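Adhesin YadA (Yersinia enterocolitica, PDB 1P9H) binds collagen through its trimeric head domain, and promotes attachment of the bacterium to eukaryotic cells and their invasion. Local coordinates at residues 79-90 with 94-105; 136-146 with 152-162. One frame throughout, in Å; residues are numbered along the deposited sequence. Where two conformers were deposited one is given.

Contact 1: 79-90 with 94-105; sequences IATGVNSVAIGP and ALGDSAVTYGAA
Strand 86-88 runs parallel to strand 100-102, 8° between their directions and 4.7 Å between their axes, with Val86 opposite Val100, Ala87 opposite Thr101 and Ile88 opposite Tyr102. Peptide groups link the two at Val86 N to Ala99 O, Thr101 N to Val86 O, Ile88 N to Thr101 O and Gly103 N to Ile88 O. In the second sheet, Ala94 N bonds to Ile79 O and Thr81 N to Ala94 O, where Ala80 pairs with Ala94. On the face of Val86 and Ile88, the Tyr102 ring slants past Ile88. Its CD2 lies 3.9 Å from Ile88 CB, and its CE2 the same distance from Ile88 CG2. CG of Tyr102 is trans to the backbone N (chi1 -168°), beside the carbonyl carbon, and from there the end of the ring reaches back to Ile88. Its OH bonds to Thr101 O of the third subunit. On the other face Ala87 CB meets Ala94 CB at 4.0 Å, and Thr101 OG1 sits 3.3 Å from Ala87 CB. That hydroxyl bonds to Ser92. At the turn, Asp97 OD1 accepts a hydrogen bond from Val83 N at 2.9 Å, from above the carboxylate plane. Ser98 N bonds to Val83 O, so the type II turns 82-85 and 96-99 are stacked. Gly82 CA makes a CA-H...O contact with Gly96 O at 3.5 Å. Ser85 OG, held between N and C of its own backbone (chi1 62°), bonds to Gly82 O at 2.7 Å. Ser85 N reaches the same oxygen from the same face, so two donors grip it. The chemistry is thus that of neighbouring coils of a left-handed parallel beta-roll: backbone bonds set the spacing, small residues fill the inside, and the Tyr102 face is given to the trimer.

Contact 2: 136-146 with 152-162; sequences AKNSVAIGHSS and HGYSIAIGDRS
His144 and Asp160 each carry CG trans to the backbone N (chi1 162° and 177°), and this lays imidazole and carboxylate side by side. His144 ND1 donates to Asp160 OD2 at 2.7 Å. The oxygen lies in the ring plane and is met on its syn side, but the donor is tilted out of the carboxylate plane, and the two planes are 26° apart. Asp160 OD2 has a second donor in Asn138 ND2 of the third subunit. Arg161 NH1 binds the other oxygen, Asp160 OD1, through its syn lone pair, also at 2.7 Å. His144 CE1 comes over one face of the guanidinium, 3.6 Å from Arg161 NH2, with the planes steeply inclined. The carboxylate is therefore held at both oxygens, which probably restricts its rotation. Arg161 N also bonds to His144 O, joining the two turns through their backbones.

Val140 and Ile156 lie alongside each other, CB to CG1 3.8 Å. At the far turn Asn138 CB rests 3.9 Å from Tyr154 CD2, and the two side chains run the same way. Asn138 ND2 bonds to Asp160 of the second subunit. Ser139 OG and Ser146 OG bond to Ala136 O and Gly143 O, bracing their type II turns. Water 2 bridges Asn138 O and Ser155 O.

Between the turns, strands 140-142 and 156-158 run parallel, their axes 4.7 Å apart, with Ala157 bonded through its N and O to Val140 and Ile142. Strand 126-128 continues the sheet beside 140-142, and strand 169-171 beside 156-158. Val148 of strand 147-148 packs against Ala157 on the inner face. On the other face Ile142 meets Val140 of the third subunit, so this face of the roll lies against a neighbouring subunit of the trimer.

From the N terminus, the chain first closes contact 1, where 94-105 returns beside 79-90 after three intervening residues. It then winds through strands 107-108, 113-115, 120-121, 126-128 and 133-134 before contact 2 closes between 136-146 and 152-162, five residues apart. The two are in series, neither nested nor crossed. The centres of contact 1 and contact 2 are about 20 Å apart. Their nearest atoms are about 11 Å apart, so they do not touch. Both join adjacent strands of the same ten-stranded parallel sheet, with strands 113-115 and 126-128 lying between them in the sheet. Contact 1 also pairs residues of the eight-stranded sheet, and both contacts reach the second and third subunits.

Contact 1: 79-90 with 94-105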
# COMPACT_ATOMS: atom_id res chain seq x y z
N ILE A 79 -4.64 -6.65 -16.42
CA ILE A 79 -4.81 -8.10 -16.45
C ILE A 79 -4.79 -8.70 -15.05
O ILE A 79 -3.84 -8.49 -14.30
CB ILE A 79 -3.67 -8.78 -17.25
CG1 ILE A 79 -3.58 -8.20 -18.66
CG2 ILE A 79 -3.90 -10.29 -17.30
CD1 ILE A 79 -2.34 -8.63 -19.43
N ALA A 80 -5.84 -9.45 -14.71
CA ALA A 80 -5.93 -10.14 -13.43
C ALA A 80 -6.10 -11.59 -13.86
O ALA A 80 -7.20 -12.02 -14.21
CB ALA A 80 -7.14 -9.67 -12.65
N THR A 81 -4.99 -12.33 -13.84
CA THR A 81 -4.95 -13.72 -14.27
C THR A 81 -5.31 -14.74 -13.19
O THR A 81 -5.78 -15.84 -13.50
CB THR A 81 -3.54 -14.08 -14.80
OG1 THR A 81 -3.09 -13.06 -15.70
CG2 THR A 81 -3.56 -15.41 -15.53
N GLY A 82 -5.09 -14.39 -11.93
CA GLY A 82 -5.37 -15.29 -10.84
C GLY A 82 -6.74 -15.26 -10.19
O GLY A 82 -7.47 -14.27 -10.27
N VAL A 83 -7.08 -16.37 -9.55
CA VAL A 83 -8.34 -16.47 -8.84
C VAL A 83 -8.26 -15.41 -7.74
O VAL A 83 -7.24 -15.30 -7.05
CB VAL A 83 -8.50 -17.86 -8.19
CG1 VAL A 83 -9.76 -17.90 -7.34
CG2 VAL A 83 -8.55 -18.93 -9.27
N ASN A 84 -9.32 -14.62 -7.60
CA ASN A 84 -9.39 -13.57 -6.58
C ASN A 84 -8.31 -12.50 -6.69
O ASN A 84 -8.08 -11.77 -5.72
CB ASN A 84 -9.33 -14.17 -5.18
CG ASN A 84 -10.52 -15.05 -4.86
OD1 ASN A 84 -11.64 -14.74 -5.24
ND2 ASN A 84 -10.27 -16.14 -4.14
N SER A 85 -7.64 -12.39 -7.83
CA SER A 85 -6.60 -11.38 -7.98
C SER A 85 -7.21 -10.02 -8.31
O SER A 85 -8.34 -9.93 -8.80
CB SER A 85 -5.59 -11.78 -9.06
OG SER A 85 -6.20 -11.90 -10.33
N VAL A 86 -6.46 -8.96 -8.03
CA VAL A 86 -6.93 -7.60 -8.27
C VAL A 86 -5.84 -6.78 -8.94
O VAL A 86 -4.72 -6.68 -8.42
CB VAL A 86 -7.31 -6.92 -6.93
CG1 VAL A 86 -7.84 -5.51 -7.20
CG2 VAL A 86 -8.35 -7.75 -6.19
N ALA A 87 -6.16 -6.19 -10.08
CA ALA A 87 -5.20 -5.37 -10.82
C ALA A 87 -5.86 -4.08 -11.27
O ALA A 87 -6.82 -4.11 -12.04
CB ALA A 87 -4.68 -6.14 -12.03
N ILE A 88 -5.36 -2.95 -10.79
CA ILE A 88 -5.92 -1.66 -11.18
C ILE A 88 -4.82 -0.73 -11.64
O ILE A 88 -3.81 -0.55 -10.95
CB ILE A 88 -6.72 -1.01 -10.04
CG1 ILE A 88 -7.94 -1.89 -9.72
CG2 ILE A 88 -7.17 0.40 -10.44
CD1 ILE A 88 -8.91 -1.28 -8.72
N GLY A 89 -5.03 -0.14 -12.81
CA GLY A 89 -4.07 0.77 -13.39
C GLY A 89 -3.80 0.32 -14.81
O GLY A 89 -3.93 -0.87 -15.12
N PRO A 90 -3.43 1.24 -15.71
CA PRO A 90 -3.15 0.84 -17.09
C PRO A 90 -1.95 -0.11 -17.16
O PRO A 90 -0.90 0.18 -16.59
CB PRO A 90 -2.91 2.17 -17.80
CG PRO A 90 -2.33 3.03 -16.71
CD PRO A 90 -3.21 2.68 -15.52
N ALA A 94 -1.82 -8.68 -12.31
CA ALA A 94 -1.79 -9.56 -11.15
C ALA A 94 -1.68 -10.93 -11.81
O ALA A 94 -2.66 -11.45 -12.36
CB ALA A 94 -3.09 -9.43 -10.36
N LEU A 95 -0.48 -11.50 -11.76
CA LEU A 95 -0.17 -12.76 -12.43
C LEU A 95 -0.34 -14.08 -11.69
O LEU A 95 0.09 -15.12 -12.18
CB LEU A 95 1.26 -12.68 -12.96
CG LEU A 95 1.56 -11.47 -13.86
CD1 LEU A 95 3.04 -11.46 -14.21
CD2 LEU A 95 0.71 -11.53 -15.10
N GLY A 96 -0.94 -14.04 -10.51
CA GLY A 96 -1.14 -15.26 -9.77
C GLY A 96 -2.34 -15.14 -8.86
O GLY A 96 -2.87 -14.05 -8.68
N ASP A 97 -2.78 -16.26 -8.29
CA ASP A 97 -3.92 -16.23 -7.40
C ASP A 97 -3.71 -15.25 -6.26
O ASP A 97 -2.61 -15.14 -5.72
CB ASP A 97 -4.19 -17.62 -6.82
CG ASP A 97 -4.60 -18.64 -7.86
OD1 ASP A 97 -4.99 -18.23 -8.98
OD2 ASP A 97 -4.55 -19.85 -7.56
N SER A 98 -4.78 -14.53 -5.91
CA SER A 98 -4.77 -13.58 -4.81
C SER A 98 -3.83 -12.38 -4.91
O SER A 98 -3.79 -11.55 -4.01
CB SER A 98 -4.50 -14.32 -3.50
OG SER A 98 -5.43 -15.37 -3.31
N ALA A 99 -3.07 -12.29 -5.99
CA ALA A 99 -2.14 -11.18 -6.15
C ALA A 99 -2.89 -9.86 -6.27
O ALA A 99 -4.00 -9.81 -6.80
CB ALA A 99 -1.27 -11.40 -7.39
N VAL A 100 -2.29 -8.79 -5.76
CA VAL A 100 -2.90 -7.47 -5.87
C VAL A 100 -1.87 -6.50 -6.42
O VAL A 100 -0.71 -6.48 -5.99
CB VAL A 100 -3.44 -6.94 -4.51
CG1 VAL A 100 -4.39 -7.95 -3.90
CG2 VAL A 100 -2.29 -6.63 -3.57
N THR A 101 -2.29 -5.71 -7.40
CA THR A 101 -1.42 -4.72 -8.02
C THR A 101 -2.18 -3.41 -8.18
O THR A 101 -3.37 -3.42 -8.52
CB THR A 101 -0.92 -5.16 -9.42
OG1 THR A 101 -2.04 -5.51 -10.24
CG2 THR A 101 0.01 -6.35 -9.30
N TYR A 102 -1.51 -2.30 -7.93
CA TYR A 102 -2.14 -0.99 -8.04
C TYR A 102 -1.16 0.01 -8.62
O TYR A 102 -0.16 0.34 -7.98
CB TYR A 102 -2.59 -0.54 -6.65
CG TYR A 102 -3.51 0.65 -6.63
CD1 TYR A 102 -3.08 1.89 -6.15
CD2 TYR A 102 -4.83 0.53 -7.06
CE1 TYR A 102 -3.94 2.98 -6.10
CE2 TYR A 102 -5.70 1.61 -7.01
CZ TYR A 102 -5.26 2.83 -6.53
OH TYR A 102 -6.14 3.89 -6.45
N GLY A 103 -1.44 0.48 -9.83
CA GLY A 103 -0.56 1.44 -10.47
C GLY A 103 -0.21 1.05 -11.89
O GLY A 103 -0.28 -0.12 -12.26
N ALA A 104 0.16 2.04 -12.69
CA ALA A 104 0.52 1.80 -14.08
C ALA A 104 1.71 0.84 -14.19
O ALA A 104 2.75 1.05 -13.55
CB ALA A 104 0.87 3.12 -14.77
N ALA A 105 1.54 -0.20 -14.99
CA ALA A 105 2.59 -1.19 -15.22
C ALA A 105 3.12 -1.87 -13.96
O ALA A 105 4.28 -2.29 -13.90
CB ALA A 105 3.75 -0.54 -15.98
O HOH W 1 -6.59 -10.31 -4.01

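Contact 2: 136-146 with 152-162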
# COMPACT_ATOMS: atom_id res chain seq x y z
N ALA A 136 13.08 -11.18 -4.61
CA ALA A 136 13.19 -12.44 -3.89
C ALA A 136 11.80 -12.80 -3.38
O ALA A 136 11.04 -11.92 -2.98
CB ALA A 136 14.16 -12.30 -2.72
N LYS A 137 11.45 -14.08 -3.42
CA LYS A 137 10.14 -14.47 -2.93
C LYS A 137 10.04 -14.06 -1.46
O LYS A 137 11.03 -14.10 -0.73
CB LYS A 137 9.94 -15.98 -3.08
CG LYS A 137 9.86 -16.45 -4.53
CD LYS A 137 9.45 -17.91 -4.62
CE LYS A 137 9.29 -18.35 -6.07
NZ LYS A 137 8.82 -19.76 -6.17
N ASN A 138 8.85 -13.64 -1.06
CA ASN A 138 8.58 -13.21 0.31
C ASN A 138 9.33 -11.95 0.75
O ASN A 138 9.28 -11.58 1.91
CB ASN A 138 8.89 -14.34 1.29
CG ASN A 138 8.10 -15.60 0.99
OD1 ASN A 138 8.25 -16.20 -0.07
ND2 ASN A 138 7.26 -16.01 1.93
N SER A 139 10.02 -11.29 -0.18
CA SER A 139 10.76 -10.08 0.19
C SER A 139 9.86 -8.85 0.27
O SER A 139 8.70 -8.88 -0.15
CB SER A 139 11.90 -9.83 -0.81
OG SER A 139 11.42 -9.59 -2.12
N VAL A 140 10.40 -7.78 0.84
CA VAL A 140 9.67 -6.53 1.02
C VAL A 140 10.55 -5.37 0.56
O VAL A 140 11.67 -5.21 1.02
CB VAL A 140 9.31 -6.30 2.51
CG1 VAL A 140 8.66 -4.93 2.70
CG2 VAL A 140 8.37 -7.40 2.99
N ALA A 141 10.01 -4.55 -0.35
CA ALA A 141 10.74 -3.39 -0.86
C ALA A 141 9.81 -2.19 -0.76
O ALA A 141 8.82 -2.11 -1.48
CB ALA A 141 11.15 -3.63 -2.31
N ILE A 142 10.14 -1.26 0.14
CA ILE A 142 9.33 -0.06 0.33
C ILE A 142 10.14 1.19 0.01
O ILE A 142 11.17 1.45 0.64
CB ILE A 142 8.85 0.07 1.81
CG1 ILE A 142 8.19 -1.23 2.28
CG2 ILE A 142 7.87 1.23 1.92
CD1 ILE A 142 6.93 -1.61 1.52
N GLY A 143 9.67 1.95 -0.97
CA GLY A 143 10.36 3.16 -1.37
C GLY A 143 10.69 3.18 -2.84
O GLY A 143 10.80 2.13 -3.48
N HIS A 144 10.84 4.38 -3.40
CA HIS A 144 11.18 4.53 -4.81
C HIS A 144 12.46 3.76 -5.14
O HIS A 144 13.50 3.96 -4.52
CB HIS A 144 11.39 6.00 -5.16
CG HIS A 144 12.13 6.21 -6.44
ND1 HIS A 144 13.39 6.78 -6.49
CD2 HIS A 144 11.80 5.91 -7.72
CE1 HIS A 144 13.80 6.82 -7.74
NE2 HIS A 144 12.86 6.30 -8.51
N SER A 145 12.37 2.90 -6.15
CA SER A 145 13.49 2.10 -6.61
C SER A 145 14.18 1.28 -5.52
O SER A 145 15.38 1.01 -5.60
CB SER A 145 14.51 2.99 -7.33
OG SER A 145 13.97 3.42 -8.58
N SER A 146 13.43 0.90 -4.49
CA SER A 146 13.98 0.06 -3.43
C SER A 146 14.13 -1.30 -4.11
O SER A 146 13.37 -1.63 -5.03
CB SER A 146 13.02 -0.02 -2.24
OG SER A 146 11.70 -0.38 -2.62
N HIS A 152 18.38 -12.68 -2.30
CA HIS A 152 18.38 -12.23 -0.91
C HIS A 152 17.07 -12.64 -0.24
O HIS A 152 16.20 -11.82 0.04
CB HIS A 152 18.55 -10.71 -0.87
CG HIS A 152 19.87 -10.26 -1.42
ND1 HIS A 152 20.10 -8.95 -1.81
CD2 HIS A 152 21.01 -10.93 -1.66
CE1 HIS A 152 21.34 -8.85 -2.26
NE2 HIS A 152 21.91 -10.04 -2.19
N GLY A 153 16.96 -13.94 0.01
CA GLY A 153 15.76 -14.49 0.62
C GLY A 153 15.30 -13.84 1.90
O GLY A 153 16.10 -13.47 2.76
N TYR A 154 13.98 -13.69 2.00
CA TYR A 154 13.31 -13.12 3.16
C TYR A 154 13.85 -11.78 3.65
O TYR A 154 13.75 -11.46 4.83
CB TYR A 154 13.32 -14.12 4.31
CG TYR A 154 12.74 -15.46 3.93
CD1 TYR A 154 13.56 -16.50 3.47
CD2 TYR A 154 11.37 -15.69 3.98
CE1 TYR A 154 13.02 -17.72 3.08
CE2 TYR A 154 10.82 -16.91 3.59
CZ TYR A 154 11.65 -17.92 3.15
OH TYR A 154 11.12 -19.13 2.77
N SER A 155 14.41 -10.99 2.74
CA SER A 155 14.97 -9.70 3.13
C SER A 155 14.04 -8.52 2.88
O SER A 155 12.99 -8.66 2.26
CB SER A 155 16.31 -9.48 2.42
OG SER A 155 17.26 -10.43 2.88
N ILE A 156 14.44 -7.36 3.38
CA ILE A 156 13.66 -6.14 3.27
C ILE A 156 14.54 -4.95 2.92
O ILE A 156 15.65 -4.83 3.44
CB ILE A 156 12.95 -5.81 4.61
CG1 ILE A 156 12.02 -6.95 5.03
CG2 ILE A 156 12.17 -4.50 4.50
CD1 ILE A 156 12.73 -8.04 5.82
N ALA A 157 14.05 -4.09 2.04
CA ALA A 157 14.76 -2.87 1.67
C ALA A 157 13.79 -1.74 1.98
O ALA A 157 12.65 -1.74 1.50
CB ALA A 157 15.11 -2.88 0.18
N ILE A 158 14.24 -0.78 2.79
CA ILE A 158 13.44 0.36 3.22
C ILE A 158 14.05 1.70 2.83
O ILE A 158 15.17 2.01 3.23
CB ILE A 158 13.28 0.36 4.76
CG1 ILE A 158 12.56 -0.91 5.21
CG2 ILE A 158 12.55 1.61 5.22
CD1 ILE A 158 12.53 -1.08 6.72
N GLY A 159 13.31 2.50 2.06
CA GLY A 159 13.82 3.81 1.69
C GLY A 159 14.13 4.00 0.22
O GLY A 159 14.31 3.03 -0.52
N ASP A 160 14.19 5.26 -0.20
CA ASP A 160 14.51 5.57 -1.58
C ASP A 160 15.82 4.90 -1.98
O ASP A 160 16.84 5.05 -1.30
CB ASP A 160 14.64 7.09 -1.76
CG ASP A 160 15.05 7.47 -3.17
OD1 ASP A 160 16.26 7.67 -3.42
OD2 ASP A 160 14.16 7.57 -4.04
N ARG A 161 15.77 4.13 -3.07
CA ARG A 161 16.92 3.43 -3.62
C ARG A 161 17.62 2.43 -2.69
O ARG A 161 18.71 1.96 -3.00
CB ARG A 161 17.94 4.44 -4.15
CG ARG A 161 17.43 5.25 -5.35
CD ARG A 161 18.46 6.27 -5.81
NE ARG A 161 18.06 6.95 -7.04
CZ ARG A 161 17.22 7.98 -7.11
NH1 ARG A 161 16.66 8.47 -6.01
NH2 ARG A 161 16.94 8.53 -8.29
N SER A 162 17.00 2.10 -1.56
CA SER A 162 17.62 1.14 -0.65
C SER A 162 17.70 -0.22 -1.33
O SER A 162 16.77 -0.65 -2.01
CB SER A 162 16.83 1.04 0.65
OG SER A 162 16.96 2.23 1.39
O HOH W 2 10.74 -10.32 3.94